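Local coordinates for KaiC domain-containing protein (Pyrococcus horikoshii, PDB 2ZTS), which probably binds ATP with a metal ion, as a KaiC-like protein of the P-loop ATPase family, at the interface of chains A and B. Numbering follows the deposited sequence. Chains: chain A/B, Putative uncharacterized protein PH0186.

The interface of chains A and B. Residues chain A 28-29, 200, 224-225; chain B 69, 73, 76-77.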
loop_
_atom_site.group_PDB
_atom_site.type_symbol
_atom_site.label_atom_id
_atom_site.label_comp_id
_atom_site.label_asym_id
_atom_site.label_seq_id
_atom_site.Cartn_x
_atom_site.Cartn_y
_atom_site.Cartn_z
ATOM N N PRO A 28 6.217 -18.940 31.388
ATOM C CA PRO A 28 7.146 -18.544 32.449
ATOM C C PRO A 28 6.547 -17.426 33.250
ATOM O O PRO A 28 5.941 -16.496 32.711
ATOM C CB PRO A 28 8.428 -18.121 31.715
ATOM C CG PRO A 28 8.320 -18.799 30.384
ATOM C CD PRO A 28 6.823 -18.814 30.054
ATOM N N GLU A 29 6.700 -17.547 34.558
ATOM C CA GLU A 29 6.027 -16.695 35.524
ATOM C C GLU A 29 6.496 -15.269 35.305
ATOM O O GLU A 29 7.676 -15.037 35.156
ATOM C CB GLU A 29 6.444 -17.092 36.950
ATOM C CG GLU A 29 5.583 -16.487 38.076
ATOM C CD GLU A 29 5.972 -17.063 39.469
ATOM O OE1 GLU A 29 5.394 -18.095 39.938
ATOM O OE2 GLU A 29 6.908 -16.508 40.061
ATOM N N ARG A 200 6.944 -10.737 25.861
ATOM C CA ARG A 200 8.025 -11.696 25.622
ATOM C C ARG A 200 7.520 -13.030 25.118
ATOM O O ARG A 200 8.281 -13.981 25.027
ATOM C CB ARG A 200 8.882 -11.873 26.864
ATOM C CG ARG A 200 9.240 -10.600 27.568
ATOM C CD ARG A 200 10.554 -9.933 27.141
ATOM N NE ARG A 200 10.668 -8.641 27.851
ATOM C CZ ARG A 200 10.974 -8.505 29.159
ATOM N NH1 ARG A 200 11.249 -9.575 29.906
ATOM N NH2 ARG A 200 11.037 -7.292 29.715
ATOM N N ARG A 224 9.622 -16.624 25.526
ATOM C CA ARG A 224 10.902 -16.545 26.191
ATOM C C ARG A 224 11.082 -17.747 27.091
ATOM O O ARG A 224 10.135 -18.341 27.522
ATOM C CB ARG A 224 11.037 -15.287 27.009
ATOM C CG ARG A 224 10.127 -15.165 28.296
ATOM C CD ARG A 224 10.688 -14.196 29.362
ATOM N NE ARG A 224 9.862 -14.132 30.576
ATOM C CZ ARG A 224 10.131 -13.378 31.641
ATOM N NH1 ARG A 224 11.230 -12.612 31.674
ATOM N NH2 ARG A 224 9.282 -13.379 32.680
ATOM N N GLU A 225 12.320 -18.067 27.377
ATOM C CA GLU A 225 12.721 -19.139 28.284
ATOM C C GLU A 225 12.198 -20.531 27.955
ATOM O O GLU A 225 12.343 -21.447 28.753
ATOM C CB GLU A 225 12.340 -18.815 29.700
ATOM C CG GLU A 225 13.073 -17.648 30.286
ATOM C CD GLU A 225 12.508 -17.292 31.665
ATOM O OE1 GLU A 225 11.477 -16.574 31.734
ATOM O OE2 GLU A 225 13.088 -17.735 32.670
ATOM N N GLU B 69 14.441 -4.585 27.368
ATOM C CA GLU B 69 14.193 -5.209 28.677
ATOM C C GLU B 69 15.120 -4.667 29.776
ATOM O O GLU B 69 16.050 -3.902 29.507
ATOM C CB GLU B 69 14.286 -6.766 28.579
ATOM C CG GLU B 69 15.612 -7.331 28.050
ATOM C CD GLU B 69 15.537 -8.782 27.542
ATOM O OE1 GLU B 69 14.885 -9.635 28.209
ATOM O OE2 GLU B 69 16.147 -9.079 26.476
ATOM N N ASP B 73 16.202 -8.987 33.518
ATOM C CA ASP B 73 15.468 -9.795 32.565
ATOM C C ASP B 73 16.432 -10.540 31.667
ATOM O O ASP B 73 16.291 -11.719 31.435
ATOM C CB ASP B 73 14.617 -8.884 31.700
ATOM C CG ASP B 73 13.518 -8.217 32.455
ATOM O OD1 ASP B 73 12.916 -8.846 33.364
ATOM O OD2 ASP B 73 13.186 -7.050 32.160
ATOM N N ARG B 76 18.435 -13.395 33.785
ATOM C CA ARG B 76 17.518 -14.525 33.939
ATOM C C ARG B 76 17.255 -15.221 32.583
ATOM O O ARG B 76 17.369 -16.445 32.459
ATOM C CB ARG B 76 16.188 -14.015 34.574
ATOM C CG ARG B 76 15.077 -15.053 34.608
ATOM C CD ARG B 76 13.720 -14.513 35.023
ATOM N NE ARG B 76 12.671 -15.405 34.549
ATOM C CZ ARG B 76 11.371 -15.313 34.850
ATOM N NH1 ARG B 76 10.914 -14.377 35.680
ATOM N NH2 ARG B 76 10.513 -16.165 34.307
ATOM N N GLU B 77 16.951 -14.466 31.539
ATOM C CA GLU B 77 16.607 -15.151 30.290
ATOM C C GLU B 77 17.833 -15.979 29.739
ATOM O O GLU B 77 17.661 -17.107 29.259
ATOM C CB GLU B 77 16.005 -14.193 29.242
ATOM C CG GLU B 77 14.499 -13.885 29.452
ATOM C CD GLU B 77 14.037 -12.497 28.925
ATOM O OE1 GLU B 77 14.612 -11.987 27.910
ATOM O OE2 GLU B 77 13.086 -11.901 29.534
#
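Charged side chains dominate this patch of a KaiC-like subunit interface, where helix 71-79 of chain B offers Asp, Arg and Glu to loop residues of chain A; the six-copy assembly is probably the biological one. Salt bridges and charged hydrogen bonds carry the contact. B:Arg76, CG anti to the backbone N and chain extended to NE, crosses A:Glu225 at about a right angle and grips it side-on. B:Arg76 NH2 meets the syn lone pair of A:Glu225 OE1 at 2.8 Å in a bent bond tilted from the guanidinium plane, while B:Arg76 NE points almost straight, in its own plane, at A:Glu225 OE2, 3.0 Å away but above the carboxylate plane. B:Glu77 serves two arginines through one oxygen: A:Arg224 NH1, on a chain extended to NE from a crowded CG (chi1 69°), approaches the anti lone pair of OE2 at 2.9 Å, and A:Arg200 NH1 adds a weak, bent bond. Bending at chi2 (-91°) lets A:Arg200 NH2 reach B:Asp73 OD2 (3.3 Å) from above the carboxylate plane; the short Asp may suit a site near the helix backbone.

Packing supports these bridges. B:Glu69 CB lies over the A:Arg200 guanidinium, toward its rim; A:Arg224 NH2 likewise overlies B:Arg76, their planes 31° apart. A:Glu225 OE1 probably eases this like-charge pairing: within chain A it lies over the A:Arg224 guanidinium face, 3.1 Å from NE.

Arginine's several N-H groups also serve a main-chain carbonyl: B:Arg76 NH2 hydrogen-bonds A:Glu29 O at 3.2 Å, within both the guanidinium and carbonyl planes.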